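Long-range contacts in ankyrin-repeat protein (Cryptosporidium parvum, PDB 2W4S), which carries an ankyrin-repeat part and a C-terminal PHAX-type RNA-binding domain, described here, and probably binds RNA through that helical domain: residues E43-V48 with G67-L72; V29-G34 with W87-Q92; N12-G17 with R37-Y42. One frame throughout, in Å; residues are numbered along the deposited sequence.

Contact 1: E43-V48 with G67-L72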
loop_
_atom_site.group_PDB
_atom_site.type_symbol
_atom_site.label_atom_id
_atom_site.label_comp_id
_atom_site.label_asym_id
_atom_site.label_seq_id
_atom_site.Cartn_x
_atom_site.Cartn_y
_atom_site.Cartn_z
ATOM N N GLU C 43 -3.876 0.426 5.156
ATOM C CA GLU C 43 -4.651 -0.781 4.923
ATOM C C GLU C 43 -6.095 -0.658 5.371
ATOM O O GLU C 43 -7.014 -1.051 4.618
ATOM C CB GLU C 43 -4.035 -1.976 5.629
ATOM C CG GLU C 43 -4.846 -3.205 5.353
ATOM C CD GLU C 43 -4.522 -4.356 6.259
ATOM O OE1 GLU C 43 -3.908 -4.144 7.342
ATOM O OE2 GLU C 43 -4.893 -5.489 5.867
ATOM N N ASN C 44 -6.293 -0.134 6.588
ATOM C CA ASN C 44 -7.625 0.022 7.162
ATOM C C ASN C 44 -8.468 0.976 6.367
ATOM O O ASN C 44 -9.650 0.730 6.185
ATOM C CB ASN C 44 -7.556 0.448 8.625
ATOM C CG ASN C 44 -7.124 -0.688 9.541
ATOM O OD1 ASN C 44 -7.456 -1.852 9.301
ATOM N ND2 ASN C 44 -6.345 -0.366 10.577
ATOM N N ALA C 45 -7.847 2.051 5.881
ATOM C CA ALA C 45 -8.487 3.028 4.983
ATOM C C ALA C 45 -8.906 2.347 3.706
ATOM O O ALA C 45 -9.990 2.621 3.183
ATOM C CB ALA C 45 -7.549 4.184 4.661
ATOM N N MET C 46 -8.040 1.461 3.200
ATOM C CA MET C 46 -8.362 0.653 2.005
ATOM C C MET C 46 -9.523 -0.294 2.250
ATOM O O MET C 46 -10.365 -0.434 1.379
ATOM C CB MET C 46 -7.140 -0.099 1.476
ATOM C CG MET C 46 -6.220 0.743 0.576
ATOM S SD MET C 46 -4.859 -0.151 -0.249
ATOM C CE MET C 46 -3.960 -0.843 1.167
ATOM N N LYS C 47 -9.590 -0.913 3.436
ATOM C CA LYS C 47 -10.703 -1.854 3.769
ATOM C C LYS C 47 -12.039 -1.153 3.793
ATOM O O LYS C 47 -13.037 -1.661 3.236
ATOM C CB LYS C 47 -10.497 -2.553 5.108
ATOM C CG LYS C 47 -9.379 -3.540 5.080
ATOM C CD LYS C 47 -9.315 -4.368 6.324
ATOM C CE LYS C 47 -8.151 -5.344 6.168
ATOM N NZ LYS C 47 -8.194 -6.450 7.153
ATOM N N VAL C 48 -12.033 0.024 4.411
ATOM C CA VAL C 48 -13.169 0.932 4.403
ATOM C C VAL C 48 -13.563 1.308 2.977
ATOM O O VAL C 48 -14.754 1.311 2.646
ATOM C CB VAL C 48 -12.900 2.237 5.248
ATOM C CG1 VAL C 48 -14.057 3.195 5.106
ATOM C CG2 VAL C 48 -12.699 1.909 6.708
ATOM N N GLY C 67 -9.374 11.445 3.043
ATOM C CA GLY C 67 -10.251 11.817 4.137
ATOM C C GLY C 67 -10.506 10.678 5.107
ATOM O O GLY C 67 -10.595 10.907 6.327
ATOM N N VAL C 68 -10.616 9.453 4.573
ATOM C CA VAL C 68 -10.837 8.265 5.402
ATOM C C VAL C 68 -9.656 8.079 6.365
ATOM O O VAL C 68 -9.843 7.918 7.574
ATOM C CB VAL C 68 -11.075 6.977 4.558
ATOM C CG1 VAL C 68 -11.028 5.726 5.449
ATOM C CG2 VAL C 68 -12.428 7.036 3.812
ATOM N N PHE C 69 -8.446 8.131 5.815
ATOM C CA PHE C 69 -7.190 8.000 6.562
ATOM C C PHE C 69 -7.100 9.052 7.678
ATOM O O PHE C 69 -6.646 8.752 8.784
ATOM C CB PHE C 69 -6.032 8.115 5.554
ATOM C CG PHE C 69 -4.657 7.894 6.133
ATOM C CD1 PHE C 69 -4.095 6.615 6.157
ATOM C CD2 PHE C 69 -3.902 8.971 6.610
ATOM C CE1 PHE C 69 -2.810 6.412 6.661
ATOM C CE2 PHE C 69 -2.612 8.776 7.133
ATOM C CZ PHE C 69 -2.061 7.491 7.150
ATOM N N CYS C 70 -7.570 10.269 7.417
ATOM C CA CYS C 70 -7.578 11.312 8.451
ATOM C C CYS C 70 -8.594 11.071 9.570
ATOM O O CYS C 70 -8.329 11.358 10.729
ATOM C CB CYS C 70 -7.791 12.706 7.851
ATOM S SG CYS C 70 -6.427 13.196 6.795
ATOM N N TYR C 71 -9.764 10.574 9.203
ATOM C CA TYR C 71 -10.768 10.142 10.174
ATOM C C TYR C 71 -10.232 8.982 11.033
ATOM O O TYR C 71 -10.445 8.938 12.220
ATOM C CB TYR C 71 -12.048 9.720 9.415
ATOM C CG TYR C 71 -12.898 8.739 10.162
ATOM C CD1 TYR C 71 -13.721 9.168 11.183
ATOM C CD2 TYR C 71 -12.853 7.387 9.873
ATOM C CE1 TYR C 71 -14.484 8.286 11.915
ATOM C CE2 TYR C 71 -13.624 6.495 10.585
ATOM C CZ TYR C 71 -14.440 6.960 11.615
ATOM O OH TYR C 71 -15.224 6.109 12.360
ATOM N N LEU C 72 -9.535 8.037 10.415
ATOM C CA LEU C 72 -8.949 6.898 11.126
ATOM C C LEU C 72 -7.820 7.293 12.080
ATOM O O LEU C 72 -7.646 6.699 13.133
ATOM C CB LEU C 72 -8.418 5.926 10.102
ATOM C CG LEU C 72 -9.134 4.597 9.903
ATOM C CD1 LEU C 72 -10.544 4.600 10.469
ATOM C CD2 LEU C 72 -9.063 4.145 8.425
#
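A45 presents its single methyl group to V68, F69 and L72; N44 and V48 touch L72 and V68, respectively, on their own account. L72 is the side chain to follow outward. Its CB lies against L41, one turn back on the long helix 24-50. From there chi1 of -109°, away from a staggered value, sets CG, and the branch CD2 ends over the backbone of the partner helix. This methyl lies 3.5 Å from A45 N and 3.8 Å from the carbonyl carbon, C, of N44, so a leucine tip here packs on main-chain atoms as much as on side chains; it also touches CB of N44. V68 comes in beside it with CG1, which is anti to the backbone N (chi1 169°) and sits 3.7 Å from A45 CA. The same methyl reaches the next turn, 4.0 Å from V48 CG1, where the two valines cross obliquely. F69 contributes its CB, 4.3 Å from A45 CB, while the alanine methyl lies at the edge of the phenyl ring, near its plane. Since I65 also touches A45, the alanine is a knob in a hole formed by I65, V68, F69 and L72, spaced i, i+3, i+4 and i+7 on helix 65-78. This is a single, local knob-into-hole fit within the all-helical RNA-binding domain, and with only a methyl at the nearest point the segment axes approach to 9.0 Å at a crossing of 120°. On the far face of helix 24-50, E43 forms a long salt bridge with K47 within its own helix, its OE2 is hydrogen-bonded to T16 of the second subunit, and M46 packs against Y42 of that same neighbouring subunit.

Contact 2: V29-G34 with W87-Q92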
loop_
_atom_site.group_PDB
_atom_site.type_symbol
_atom_site.label_atom_id
_atom_site.label_comp_id
_atom_site.label_asym_id
_atom_site.label_seq_id
_atom_site.Cartn_x
_atom_site.Cartn_y
_atom_site.Cartn_z
ATOM N N VAL C 29 3.225 11.535 10.272
ATOM C CA VAL C 29 2.553 10.346 10.834
ATOM C C VAL C 29 3.533 9.200 11.099
ATOM O O VAL C 29 3.524 8.606 12.183
ATOM C CB VAL C 29 1.417 9.838 9.934
ATOM C CG1 VAL C 29 0.794 8.558 10.513
ATOM C CG2 VAL C 29 0.356 10.915 9.743
ATOM N N ILE C 30 4.372 8.901 10.108
ATOM C CA ILE C 30 5.421 7.873 10.228
ATOM C C ILE C 30 6.396 8.179 11.369
ATOM O O ILE C 30 6.713 7.286 12.167
ATOM C CB ILE C 30 6.168 7.669 8.898
ATOM C CG1 ILE C 30 5.259 6.929 7.906
ATOM C CG2 ILE C 30 7.474 6.912 9.103
ATOM C CD1 ILE C 30 5.694 7.041 6.466
ATOM N N LYS C 31 6.840 9.438 11.455
ATOM C CA LYS C 31 7.728 9.882 12.529
ATOM C C LYS C 31 7.087 9.670 13.898
ATOM O O LYS C 31 7.774 9.310 14.862
ATOM C CB LYS C 31 8.124 11.356 12.357
ATOM C CG LYS C 31 9.347 11.575 11.465
ATOM C CD LYS C 31 9.596 13.067 11.147
ATOM C CE LYS C 31 10.229 13.222 9.734
ATOM N NZ LYS C 31 9.978 14.576 9.123
ATOM N N THR C 32 5.776 9.871 13.978
ATOM C CA THR C 32 5.037 9.711 15.230
ATOM C C THR C 32 4.622 8.268 15.606
ATOM O O THR C 32 4.907 7.815 16.730
ATOM C CB THR C 32 3.806 10.604 15.237
ATOM O OG1 THR C 32 4.210 11.950 14.953
ATOM C CG2 THR C 32 3.115 10.547 16.597
ATOM N N ILE C 33 3.924 7.551 14.712
ATOM C CA ILE C 33 3.492 6.177 15.066
ATOM C C ILE C 33 4.362 5.028 14.517
ATOM O O ILE C 33 4.103 3.875 14.854
ATOM C CB ILE C 33 1.992 5.926 14.765
ATOM C CG1 ILE C 33 1.713 5.936 13.245
ATOM C CG2 ILE C 33 1.118 6.956 15.503
ATOM C CD1 ILE C 33 0.232 5.976 12.883
ATOM N N GLY C 34 5.386 5.335 13.708
ATOM C CA GLY C 34 6.215 4.288 13.072
ATOM C C GLY C 34 5.647 3.757 11.744
ATOM O O GLY C 34 4.438 3.865 11.487
ATOM N N TRP C 87 -0.923 14.961 17.791
ATOM C CA TRP C 87 -1.916 15.238 16.761
ATOM C C TRP C 87 -1.721 16.628 16.135
ATOM O O TRP C 87 -1.925 16.819 14.946
ATOM C CB TRP C 87 -3.305 15.039 17.363
ATOM C CG TRP C 87 -4.504 15.566 16.599
ATOM C CD1 TRP C 87 -5.250 16.660 16.929
ATOM C CD2 TRP C 87 -5.112 15.005 15.421
ATOM N NE1 TRP C 87 -6.276 16.820 16.043
ATOM C CE2 TRP C 87 -6.221 15.828 15.098
ATOM C CE3 TRP C 87 -4.844 13.883 14.623
ATOM C CZ2 TRP C 87 -7.076 15.567 13.993
ATOM C CZ3 TRP C 87 -5.711 13.605 13.507
ATOM C CH2 TRP C 87 -6.803 14.451 13.208
ATOM N N ASN C 88 -1.327 17.585 16.952
ATOM C CA ASN C 88 -1.030 18.919 16.503
ATOM C C ASN C 88 0.246 18.979 15.666
ATOM O O ASN C 88 0.292 19.727 14.690
ATOM C CB ASN C 88 -0.957 19.867 17.700
ATOM C CG ASN C 88 -2.321 20.389 18.108
ATOM O OD1 ASN C 88 -2.662 21.524 17.798
ATOM N ND2 ASN C 88 -3.121 19.559 18.787
ATOM N N TYR C 89 1.271 18.203 16.031
ATOM C CA TYR C 89 2.507 18.162 15.252
ATOM C C TYR C 89 2.206 17.655 13.844
ATOM O O TYR C 89 2.632 18.280 12.865
ATOM C CB TYR C 89 3.590 17.315 15.937
ATOM C CG TYR C 89 4.757 16.914 15.044
ATOM C CD1 TYR C 89 5.746 17.842 14.660
ATOM C CD2 TYR C 89 4.881 15.595 14.578
ATOM C CE1 TYR C 89 6.837 17.459 13.833
ATOM C CE2 TYR C 89 5.971 15.198 13.752
ATOM C CZ TYR C 89 6.934 16.134 13.393
ATOM O OH TYR C 89 7.972 15.734 12.576
ATOM N N ILE C 90 1.460 16.539 13.763
ATOM C CA ILE C 90 1.059 15.921 12.506
ATOM C C ILE C 90 0.269 16.881 11.612
ATOM O O ILE C 90 0.556 16.980 10.416
ATOM C CB ILE C 90 0.227 14.617 12.736
ATOM C CG1 ILE C 90 1.118 13.452 13.164
ATOM C CG2 ILE C 90 -0.506 14.206 11.488
ATOM C CD1 ILE C 90 0.361 12.358 13.865
ATOM N N ARG C 91 -0.701 17.586 12.196
ATOM C CA ARG C 91 -1.612 18.459 11.453
ATOM C C ARG C 91 -1.098 19.856 11.042
ATOM O O ARG C 91 -1.764 20.518 10.252
ATOM C CB ARG C 91 -2.969 18.557 12.164
ATOM C CG ARG C 91 -3.958 17.496 11.669
ATOM C CD ARG C 91 -5.281 17.551 12.402
ATOM N NE ARG C 91 -6.239 18.528 11.876
ATOM C CZ ARG C 91 -6.660 19.597 12.551
ATOM N NH1 ARG C 91 -6.201 19.835 13.773
ATOM N NH2 ARG C 91 -7.546 20.422 12.008
ATOM N N GLN C 92 0.047 20.317 11.566
ATOM C CA GLN C 92 0.687 21.573 11.091
ATOM C C GLN C 92 2.034 21.873 11.775
ATOM O O GLN C 92 3.055 21.211 11.526
ATOM C CB GLN C 92 -0.263 22.792 11.206
ATOM C CG GLN C 92 -0.996 22.933 12.556
ATOM C CD GLN C 92 -2.360 23.648 12.444
ATOM O OE1 GLN C 92 -2.432 24.888 12.427
ATOM N NE2 GLN C 92 -3.446 22.861 12.391
#
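I90 meets V29 and T32 on the surface of V29-G34, and Y89 meets K31 and T32. The hydrocarbon contact is formed by methyl branches: CG2 of V29 stands 3.8 Å from CG2 of I90, and the two side chains meet at a slant. The isoleucine's CD1 reaches a little farther along the helix, 4.1 Å from CB of T32. Both V29 and W87 also touch L73 of helix 65-78, while F25 packs on I90.

The mixed contacts belong to T32 and K31. OG1 of T32 lies near the plane of the Y89 ring, at its edge, 3.7 Å from CD2, and also rests against CG1 of I90. With chi1 at -54° this oxygen sits beside its own backbone N, from where it is hydrogen-bonded to the carbonyl oxygen of R28 one turn earlier; towards Y89 it offers only van der Waals contact. K31 crosses the tyrosine at about a right angle, placing the methylene CD 3.4 Å from Y89 OH. Its NZ forms a salt bridge with E24.

A further polar tie comes from outside: the guanidinium of R28 is hydrogen-bonded to the carbonyl oxygen of I90, near the end of the last modelled helix. With axes 9.9 Å apart and directions 156° from each other, this is near-antiparallel helix packing, by which helix 84-91 closes against the early part of helix 24-50 in the PHAX-type RNA-binding domain.

Contact 3: N12-G17 with R37-Y42; sequences NTIVTG and RSLQLY
Y42 brings its hydroxyl and the CE1 side of its ring up to the backbone of G17, and this is the tight end of the contact. The hydroxyl oxygen OH comes within 3.2 Å of G17 CA, an approach possible because glycine offers no side chain at that place. CG of Y42 stands anti to the backbone N (chi1 168°), which starts the ring toward helix 6-18. I14 is the other close element: its terminal CD1 is 3.7 Å from both CB and O of S38.

Elsewhere the fit is looser. The I14 and Y42 side chains slide past each other in opposite directions, CG1 meeting CB. CG2 of T13 is 4.0 Å from CE2 of Y42, the two side chains crossing at about a right angle, and I14 CG1 is 4.5 Å from CD2 of L39. A single water sits beside the phenol: it donates to G17 O at 3.0 Å and is also hydrogen-bonded to Y42 OH at 2.6 Å. The segments run nearly parallel, 21° apart.

Hydroxyls in this buried layer have partners of their own: T13 OG1 is bonded to the carbonyl of I9, S38 OG to that of G34. Y42 OH is also hydrogen-bonded to Y42 OH of the second subunit, so the chemistry implies an apolar helix packing whose polar corner, phenol and water, is shared with the dimer interface.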
loop_
_atom_site.group_PDB
_atom_site.type_symbol
_atom_site.label_atom_id
_atom_site.label_comp_id
_atom_site.label_asym_id
_atom_site.label_seq_id
_atom_site.Cartn_x
_atom_site.Cartn_y
_atom_site.Cartn_z
ATOM N N ASN C 12 6.283 6.674 0.596
ATOM C CA ASN C 12 5.851 6.743 -0.799
ATOM C C ASN C 12 4.676 5.844 -1.110
ATOM O O ASN C 12 3.766 6.261 -1.814
ATOM C CB ASN C 12 7.000 6.427 -1.775
ATOM C CG ASN C 12 8.101 7.452 -1.721
ATOM O OD1 ASN C 12 7.946 8.514 -1.122
ATOM N ND2 ASN C 12 9.228 7.139 -2.327
ATOM N N THR C 13 4.692 4.610 -0.620
ATOM C CA THR C 13 3.534 3.751 -0.793
ATOM C C THR C 13 2.259 4.436 -0.289
ATOM O O THR C 13 1.257 4.485 -1.014
ATOM C CB THR C 13 3.720 2.439 -0.063
ATOM O OG1 THR C 13 4.796 1.724 -0.672
ATOM C CG2 THR C 13 2.435 1.588 -0.100
ATOM N N ILE C 14 2.286 4.946 0.946
ATOM C CA ILE C 14 1.100 5.569 1.521
ATOM C C ILE C 14 0.763 6.835 0.716
ATOM O O ILE C 14 -0.403 7.080 0.370
ATOM C CB ILE C 14 1.304 5.903 3.033
ATOM C CG1 ILE C 14 1.653 4.614 3.819
ATOM C CG2 ILE C 14 0.104 6.609 3.608
ATOM C CD1 ILE C 14 1.801 4.800 5.296
ATOM N N VAL C 15 1.795 7.626 0.403
ATOM C CA VAL C 15 1.597 8.864 -0.349
ATOM C C VAL C 15 0.912 8.601 -1.693
ATOM O O VAL C 15 -0.079 9.266 -2.018
ATOM C CB VAL C 15 2.921 9.670 -0.526
ATOM C CG1 VAL C 15 2.786 10.726 -1.604
ATOM C CG2 VAL C 15 3.332 10.325 0.798
ATOM N N THR C 16 1.420 7.625 -2.456
ATOM C CA THR C 16 0.819 7.236 -3.724
ATOM C C THR C 16 -0.571 6.627 -3.530
ATOM O O THR C 16 -1.489 6.908 -4.281
ATOM C CB THR C 16 1.713 6.233 -4.472
ATOM O OG1 THR C 16 2.954 6.858 -4.825
ATOM C CG2 THR C 16 1.019 5.705 -5.748
ATOM N N GLY C 17 -0.721 5.790 -2.520
ATOM C CA GLY C 17 -1.987 5.149 -2.258
ATOM C C GLY C 17 -3.112 6.089 -1.876
ATOM O O GLY C 17 -4.257 5.840 -2.237
ATOM N N ARG C 37 2.682 1.003 12.176
ATOM C CA ARG C 37 1.282 1.404 12.457
ATOM C C ARG C 37 0.683 2.251 11.321
ATOM O O ARG C 37 -0.516 2.164 11.041
ATOM C CB ARG C 37 1.143 2.096 13.841
ATOM C CG ARG C 37 1.476 1.173 15.048
ATOM C CD ARG C 37 1.630 1.953 16.357
ATOM N NE ARG C 37 0.442 1.904 17.226
ATOM C CZ ARG C 37 0.393 1.254 18.398
ATOM N NH1 ARG C 37 1.468 0.603 18.860
ATOM N NH2 ARG C 37 -0.727 1.255 19.122
ATOM N N SER C 38 1.530 3.053 10.674
ATOM C CA SER C 38 1.180 3.793 9.461
ATOM C C SER C 38 0.606 2.896 8.338
ATOM O O SER C 38 -0.439 3.211 7.757
ATOM C CB SER C 38 2.403 4.520 8.946
ATOM O OG SER C 38 2.723 5.586 9.804
ATOM N N LEU C 39 1.274 1.775 8.058
ATOM C CA LEU C 39 0.801 0.854 7.030
ATOM C C LEU C 39 -0.542 0.239 7.383
ATOM O O LEU C 39 -1.419 0.138 6.517
ATOM C CB LEU C 39 1.830 -0.241 6.715
ATOM C CG LEU C 39 2.720 -0.124 5.471
ATOM C CD1 LEU C 39 3.534 -1.403 5.293
ATOM C CD2 LEU C 39 1.917 0.155 4.200
ATOM N N GLN C 40 -0.703 -0.148 8.644
ATOM C CA GLN C 40 -1.995 -0.644 9.176
ATOM C C GLN C 40 -3.120 0.359 8.996
ATOM O O GLN C 40 -4.252 -0.035 8.719
ATOM C CB GLN C 40 -1.910 -1.015 10.659
ATOM C CG GLN C 40 -1.283 -2.371 10.946
ATOM C CD GLN C 40 -1.182 -2.692 12.454
ATOM O OE1 GLN C 40 -0.200 -3.300 12.920
ATOM N NE2 GLN C 40 -2.200 -2.279 13.217
ATOM N N LEU C 41 -2.810 1.644 9.159
ATOM C CA LEU C 41 -3.794 2.714 8.932
ATOM C C LEU C 41 -4.181 2.823 7.427
ATOM O O LEU C 41 -5.350 3.037 7.079
ATOM C CB LEU C 41 -3.212 4.031 9.441
ATOM C CG LEU C 41 -4.039 5.173 10.010
ATOM C CD1 LEU C 41 -5.000 4.716 11.128
ATOM C CD2 LEU C 41 -3.060 6.179 10.546
ATOM N N TYR C 42 -3.178 2.685 6.555
ATOM C CA TYR C 42 -3.360 2.773 5.103
ATOM C C TYR C 42 -4.229 1.609 4.657
ATOM O O TYR C 42 -5.221 1.786 3.945
ATOM C CB TYR C 42 -1.998 2.782 4.400
ATOM C CG TYR C 42 -2.069 2.587 2.910
ATOM C CD1 TYR C 42 -2.868 3.401 2.135
ATOM C CD2 TYR C 42 -1.329 1.593 2.278
ATOM C CE1 TYR C 42 -2.957 3.228 0.785
ATOM C CE2 TYR C 42 -1.402 1.406 0.885
ATOM C CZ TYR C 42 -2.219 2.232 0.155
ATOM O OH TYR C 42 -2.320 2.115 -1.195
HETATM O O HOH W 1 -4.577 2.879 -2.278
#

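Overall arrangement
Helix 24-50 is common to all three contacts: V29-G34, R37-Y42 and E43-V48 follow one another along it, and the chain changes direction sharply between the first two. Helix 6-18 joins it in contact 3, helix 65-78 in contact 1 and helix 84-91 in contact 2. The centres of contacts 1 and 3 lie about 10 Å apart, those of contacts 2 and 3 about 13 Å, those of contacts 1 and 2 about 16 Å. Along the chain, contacts 2 and 3 interleave, whereas contact 3 is complete before contact 1 begins. After the turn, residues 37-48 face both helices of their own domain and the second subunit; before it, 29-34 packs within its chain.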